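Local coordinates for protein ArCE4A (Arthrobacter sp. AW19M34-1, PDB 5LFZ) that probably removes acetyl groups from chitin-type or related polysaccharides, as a metal-dependent deacetylase of carbohydrate esterase family 4, at residues W141-L146 against L161-P166; T145-H150 against E177-A182. All coordinates share one frame; numbering follows the deposited sequence.

Contact 1 (W141-L146 against L161-P166)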
loop_
_atom_site.group_PDB
_atom_site.type_symbol
_atom_site.label_atom_id
_atom_site.label_comp_id
_atom_site.label_asym_id
_atom_site.label_seq_id
_atom_site.Cartn_x
_atom_site.Cartn_y
_atom_site.Cartn_z
ATOM N N TRP A 141 -8.429 3.452 -1.825
ATOM C CA TRP A 141 -8.786 2.877 -0.529
ATOM C C TRP A 141 -10.229 3.213 -0.165
ATOM O O TRP A 141 -10.801 4.168 -0.690
ATOM C CB TRP A 141 -7.851 3.404 0.569
ATOM C CG TRP A 141 -7.921 4.902 0.714
ATOM C CD1 TRP A 141 -8.777 5.617 1.517
ATOM C CD2 TRP A 141 -7.117 5.865 0.030
ATOM N NE1 TRP A 141 -8.551 6.964 1.367
ATOM C CE2 TRP A 141 -7.535 7.143 0.459
ATOM C CE3 TRP A 141 -6.078 5.772 -0.905
ATOM C CZ2 TRP A 141 -6.945 8.317 -0.008
ATOM C CZ3 TRP A 141 -5.498 6.938 -1.370
ATOM C CH2 TRP A 141 -5.931 8.193 -0.923
ATOM N N ASP A 142 -10.816 2.454 0.752
ATOM C CA ASP A 142 -12.148 2.808 1.226
ATOM C C ASP A 142 -12.123 3.137 2.715
ATOM O O ASP A 142 -13.073 3.710 3.238
ATOM C CB ASP A 142 -13.155 1.692 0.922
ATOM C CG ASP A 142 -12.870 0.420 1.682
ATOM O OD1 ASP A 142 -11.685 0.115 1.912
ATOM O OD2 ASP A 142 -13.837 -0.285 2.047
ATOM N N VAL A 143 -11.031 2.784 3.387
ATOM C CA VAL A 143 -10.865 3.118 4.799
ATOM C C VAL A 143 -9.608 3.947 5.015
ATOM O O VAL A 143 -8.496 3.446 4.875
ATOM C CB VAL A 143 -10.779 1.864 5.688
ATOM C CG1 VAL A 143 -10.601 2.268 7.151
ATOM C CG2 VAL A 143 -12.012 0.993 5.507
ATOM N N ASP A 144 -9.799 5.219 5.347
ATOM C CA ASP A 144 -8.693 6.106 5.685
ATOM C C ASP A 144 -8.546 6.170 7.205
ATOM O O ASP A 144 -9.396 6.743 7.889
ATOM C CB ASP A 144 -8.937 7.503 5.107
ATOM C CG ASP A 144 -7.777 8.457 5.342
ATOM O OD1 ASP A 144 -6.809 8.098 6.042
ATOM O OD2 ASP A 144 -7.846 9.593 4.829
ATOM N N THR A 145 -7.468 5.605 7.742
ATOM C CA THR A 145 -7.286 5.610 9.196
ATOM C C THR A 145 -6.959 6.994 9.744
ATOM O O THR A 145 -6.955 7.203 10.964
ATOM C CB THR A 145 -6.170 4.657 9.636
ATOM O OG1 THR A 145 -4.928 5.080 9.055
ATOM C CG2 THR A 145 -6.488 3.239 9.219
ATOM N N LEU A 146 -6.690 7.928 8.836
ATOM C CA LEU A 146 -6.344 9.306 9.177
ATOM C C LEU A 146 -5.060 9.388 9.995
ATOM O O LEU A 146 -4.826 10.380 10.689
ATOM C CB LEU A 146 -7.491 9.985 9.940
ATOM C CG LEU A 146 -8.826 10.057 9.195
ATOM C CD1 LEU A 146 -9.936 10.554 10.115
ATOM C CD2 LEU A 146 -8.692 10.947 7.971
ATOM N N LEU A 161 -10.642 -0.918 12.267
ATOM C CA LEU A 161 -11.490 -2.023 12.700
ATOM C C LEU A 161 -12.965 -1.759 12.423
ATOM O O LEU A 161 -13.675 -2.618 11.892
ATOM C CB LEU A 161 -11.292 -2.298 14.193
ATOM C CG LEU A 161 -12.154 -3.420 14.778
ATOM C CD1 LEU A 161 -11.855 -4.740 14.080
ATOM C CD2 LEU A 161 -11.965 -3.535 16.286
ATOM N N GLU A 162 -13.425 -0.567 12.782
ATOM C CA GLU A 162 -14.851 -0.274 12.758
ATOM C C GLU A 162 -15.380 0.066 11.370
ATOM O O GLU A 162 -16.573 -0.082 11.116
ATOM C CB GLU A 162 -15.175 0.870 13.721
ATOM C CG GLU A 162 -14.930 0.537 15.180
ATOM C CD GLU A 162 -15.391 1.642 16.114
ATOM O OE1 GLU A 162 -15.673 2.758 15.628
ATOM O OE2 GLU A 162 -15.469 1.390 17.333
ATOM N N GLU A 163 -14.505 0.520 10.475
ATOM C CA GLU A 163 -14.941 0.902 9.132
ATOM C C GLU A 163 -14.659 -0.174 8.086
ATOM O O GLU A 163 -15.229 -0.139 6.996
ATOM C CB GLU A 163 -14.280 2.212 8.701
ATOM C CG GLU A 163 -14.790 3.440 9.433
ATOM C CD GLU A 163 -14.248 4.731 8.846
ATOM O OE1 GLU A 163 -13.701 4.688 7.725
ATOM O OE2 GLU A 163 -14.375 5.789 9.502
ATOM N N ALA A 164 -13.781 -1.118 8.412
ATOM C CA ALA A 164 -13.456 -2.194 7.480
ATOM C C ALA A 164 -14.674 -3.061 7.227
ATOM O O ALA A 164 -15.507 -3.266 8.111
ATOM C CB ALA A 164 -12.306 -3.046 8.005
ATOM N N LYS A 165 -14.764 -3.557 5.999
ATOM C CA LYS A 165 -15.810 -4.478 5.593
ATOM C C LYS A 165 -15.163 -5.481 4.640
ATOM O O LYS A 165 -14.016 -5.289 4.237
ATOM C CB LYS A 165 -16.969 -3.718 4.942
ATOM C CG LYS A 165 -16.673 -3.163 3.563
ATOM C CD LYS A 165 -17.682 -2.087 3.183
ATOM C CE LYS A 165 -18.037 -2.151 1.703
ATOM N NZ LYS A 165 -18.694 -3.442 1.339
ATOM N N PRO A 166 -15.870 -6.571 4.300
ATOM C CA PRO A 166 -15.271 -7.496 3.335
ATOM C C PRO A 166 -14.904 -6.792 2.029
ATOM O O PRO A 166 -15.738 -6.082 1.465
ATOM C CB PRO A 166 -16.375 -8.532 3.112
ATOM C CG PRO A 166 -17.179 -8.490 4.361
ATOM C CD PRO A 166 -17.147 -7.078 4.836
HETATM O O HOH W 1 -12.459 6.223 5.664
#
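V143 lays both its methyls against the place where the helix 153-163 runs out. CG2 sits over the backbone, 3.7 Å from O of E163 and 4.0 Å from N of A164, the residue where helical conformation ends. CG1, anti to the backbone N (chi1 180°) and so beside V143's own carbonyl carbon, faces the E163 side chain, meeting CB and, at 4.0 Å, the carboxylate oxygen OE1. E163 in turn sends CG anti to its own carbonyl carbon (chi1 -71°) and stretches out beyond it, so that its aliphatic stem passes at a slant across the valine and its carboxylate comes to the water held by D144 N. No direct hydrogen bond joins the segments; this water does it instead, accepting from D144 N at 2.9 Å and donating to E163 OE1 at 2.9 Å.

Further along, D142 OD2 comes to 4.3 Å from K165 CG, touching the lysine's stem and not its charge. The ammonium NZ of K165 stays 5.8 Å from OD2 of D142, leaving at most a long-range attraction. The carboxylate is instead occupied by the chain beyond K165: OD2 with S168 OG, OD1 with I169 N. That same S168 hydroxyl also bonds K165 N, so that one hydroxyl bridges the aspartate and the backbone of K165.

The CB of D144 is directed away from the helix. Its OD1 takes L146 N in an Asx turn, from 51° above the carboxylate plane, and also binds W148 NE1.

Strand 143-144 pairs parallel with strand 168-173, and the helix 153-163 lies on the path between them. This is a beta-alpha-beta crossover, the repeating element of the distorted alpha/beta barrel of NodB-homology deacetylases, and the contact lies where its helix turns back into strand.

Contact 2 (T145-H150 against E177-A182)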
loop_
_atom_site.group_PDB
_atom_site.type_symbol
_atom_site.label_atom_id
_atom_site.label_comp_id
_atom_site.label_asym_id
_atom_site.label_seq_id
_atom_site.Cartn_x
_atom_site.Cartn_y
_atom_site.Cartn_z
ATOM N N THR A 145 -7.468 5.605 7.742
ATOM C CA THR A 145 -7.286 5.610 9.196
ATOM C C THR A 145 -6.959 6.994 9.744
ATOM O O THR A 145 -6.955 7.203 10.964
ATOM C CB THR A 145 -6.170 4.657 9.636
ATOM O OG1 THR A 145 -4.928 5.080 9.055
ATOM C CG2 THR A 145 -6.488 3.239 9.219
ATOM N N LEU A 146 -6.690 7.928 8.836
ATOM C CA LEU A 146 -6.344 9.306 9.177
ATOM C C LEU A 146 -5.060 9.388 9.995
ATOM O O LEU A 146 -4.826 10.380 10.689
ATOM C CB LEU A 146 -7.491 9.985 9.940
ATOM C CG LEU A 146 -8.826 10.057 9.195
ATOM C CD1 LEU A 146 -9.936 10.554 10.115
ATOM C CD2 LEU A 146 -8.692 10.947 7.971
ATOM N N ASP A 147 -4.212 8.365 9.906
ATOM C CA ASP A 147 -3.021 8.348 10.750
ATOM C C ASP A 147 -2.035 9.440 10.327
ATOM O O ASP A 147 -1.190 9.864 11.120
ATOM C CB ASP A 147 -2.359 6.953 10.774
ATOM C CG ASP A 147 -1.751 6.525 9.438
ATOM O OD1 ASP A 147 -2.192 6.970 8.359
ATOM O OD2 ASP A 147 -0.823 5.688 9.494
ATOM N N TRP A 148 -2.197 9.936 9.101
ATOM C CA TRP A 148 -1.391 11.038 8.586
ATOM C C TRP A 148 -1.719 12.361 9.284
ATOM O O TRP A 148 -0.924 13.301 9.236
ATOM C CB TRP A 148 -1.592 11.172 7.070
ATOM C CG TRP A 148 -3.034 11.336 6.685
ATOM C CD1 TRP A 148 -3.967 10.348 6.572
ATOM C CD2 TRP A 148 -3.706 12.558 6.356
ATOM N NE1 TRP A 148 -5.181 10.878 6.206
ATOM C CE2 TRP A 148 -5.047 12.233 6.065
ATOM C CE3 TRP A 148 -3.304 13.895 6.279
ATOM C CZ2 TRP A 148 -5.988 13.196 5.702
ATOM C CZ3 TRP A 148 -4.240 14.851 5.918
ATOM C CH2 TRP A 148 -5.566 14.497 5.637
ATOM N N LYS A 149 -2.885 12.437 9.923
ATOM C CA LYS A 149 -3.245 13.633 10.684
ATOM C C LYS A 149 -3.008 13.486 12.181
ATOM O O LYS A 149 -2.447 14.386 12.807
ATOM C CB LYS A 149 -4.711 14.029 10.466
ATOM C CG LYS A 149 -4.989 14.733 9.159
ATOM N N HIS A 150 -3.447 12.373 12.766
ATOM C CA HIS A 150 -3.438 12.285 14.226
ATOM C C HIS A 150 -2.245 11.525 14.799
ATOM O O HIS A 150 -1.930 11.687 15.976
ATOM C CB HIS A 150 -4.745 11.661 14.739
ATOM C CG HIS A 150 -5.102 10.350 14.104
ATOM N ND1 HIS A 150 -4.365 9.200 14.295
ATOM C CD2 HIS A 150 -6.144 10.001 13.314
ATOM C CE1 HIS A 150 -4.925 8.205 13.632
ATOM N NE2 HIS A 150 -6.008 8.662 13.030
ATOM N N GLU A 177 5.916 6.324 14.088
ATOM C CA GLU A 177 5.948 5.238 15.061
ATOM C C GLU A 177 4.572 4.637 15.317
ATOM O O GLU A 177 4.457 3.461 15.648
ATOM C CB GLU A 177 6.551 5.720 16.385
ATOM C CG GLU A 177 6.632 4.625 17.434
ATOM C CD GLU A 177 7.979 4.548 18.107
ATOM O OE1 GLU A 177 8.046 4.826 19.322
ATOM O OE2 GLU A 177 8.970 4.214 17.422
ATOM N N SER A 178 3.524 5.437 15.162
ATOM C CA SER A 178 2.204 4.960 15.544
ATOM C C SER A 178 1.751 3.771 14.698
ATOM O O SER A 178 1.013 2.928 15.180
ATOM C CB SER A 178 1.170 6.089 15.491
ATOM O OG SER A 178 1.122 6.717 14.237
ATOM N N SER A 179 2.216 3.671 13.456
ATOM C CA SER A 179 1.886 2.499 12.655
ATOM C C SER A 179 2.520 1.224 13.215
ATOM O O SER A 179 1.893 0.163 13.227
ATOM C CB SER A 179 2.312 2.716 11.204
ATOM O OG SER A 179 1.536 3.757 10.639
ATOM N N VAL A 180 3.758 1.332 13.683
ATOM C CA VAL A 180 4.427 0.220 14.346
ATOM C C VAL A 180 3.652 -0.230 15.576
ATOM O O VAL A 180 3.429 -1.423 15.782
ATOM C CB VAL A 180 5.862 0.591 14.762
ATOM C CG1 VAL A 180 6.497 -0.544 15.542
ATOM C CG2 VAL A 180 6.696 0.912 13.527
ATOM N N LYS A 181 3.236 0.734 16.389
ATOM C CA LYS A 181 2.515 0.429 17.618
ATOM C C LYS A 181 1.089 -0.043 17.341
ATOM O O LYS A 181 0.526 -0.820 18.112
ATOM C CB LYS A 181 2.506 1.651 18.540
ATOM C CG LYS A 181 3.871 1.972 19.134
ATOM C CD LYS A 181 3.835 3.231 19.981
ATOM C CE LYS A 181 4.779 3.131 21.178
ATOM N NZ LYS A 181 5.728 1.989 21.058
ATOM N N ALA A 182 0.508 0.418 16.238
ATOM C CA ALA A 182 -0.859 0.042 15.894
ATOM C C ALA A 182 -0.962 -1.387 15.385
ATOM O O ALA A 182 -1.932 -2.084 15.670
ATOM C CB ALA A 182 -1.428 0.992 14.853
#
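D147 reaches from the start of the short helix 147-150 to S179 on the helix 177-192, and its carboxylate is the whole of the touch. From CB of D147, which lies 3.6 Å from OG1 of T145, the side chain heads for the other helix. CG is set between the backbone N and the carbonyl carbon (chi1 67°), which carries CG of D147 to 4.5 Å from S179 OG, in a buried position. OD1 is hydrogen-bonded to a partner beyond the two segments. OD2 of D147 is the nearer oxygen and comes within 3.3 Å of S179 OG, yet the angle is too poor for a hydrogen bond. Its partners are H176 NE2 and H173 N, while S179 OG is paired with H173 O. The serine hydroxyl and the aspartate therefore grip the backbone of H173 from its carbonyl and its amide, and they meet each other only as neighbours around it.

Behind D147 the helix is braced by H150. Its ring folds back over the first turn: NE2 of H150 donates to T145 O at 2.7 Å, lying in the plane of that carbonyl, though the oxygen sits 18° out of the plane of the ring; ND1 is bonded to D152 N. L146 O lies 2.9 Å above one face of the H150 ring and D147 CA 3.4 Å above the same face, both toward the rim. That carbonyl accepts from K149 N and H150 N, so it serves the helix and not the imidazole.

The nickel ion, bound by D33, H82 and H86, is about 9 Å from the D147 side chain, and the W148 ring meets that of H173. D144-W148 matches the DxxDW motif of CE4 enzymes and L171-H173 their LxH motif, consistent with a place beside the family's active-site pocket, where D147 would hold the H173 segment through H173 N.

Overall arrangement
Both contacts set out from one piece of chain, sharing T145 and L146. Running from the N terminus, strand 143-144 leads into the helices 147-150 and 153-163, and contact 1 closes the first loop where the second helix ends at 161-166. The chain then takes strand 168-173 and enters the helix 177-192, where contact 2 closes the second loop. The loops interleave, since 147-150 falls within the first and 161-166 within the second. Their centres lie 13 Å apart: contact 1 joins the strand to its crossover helix, contact 2 joins the short helix 147-150 to helix 177-192, near the metal site.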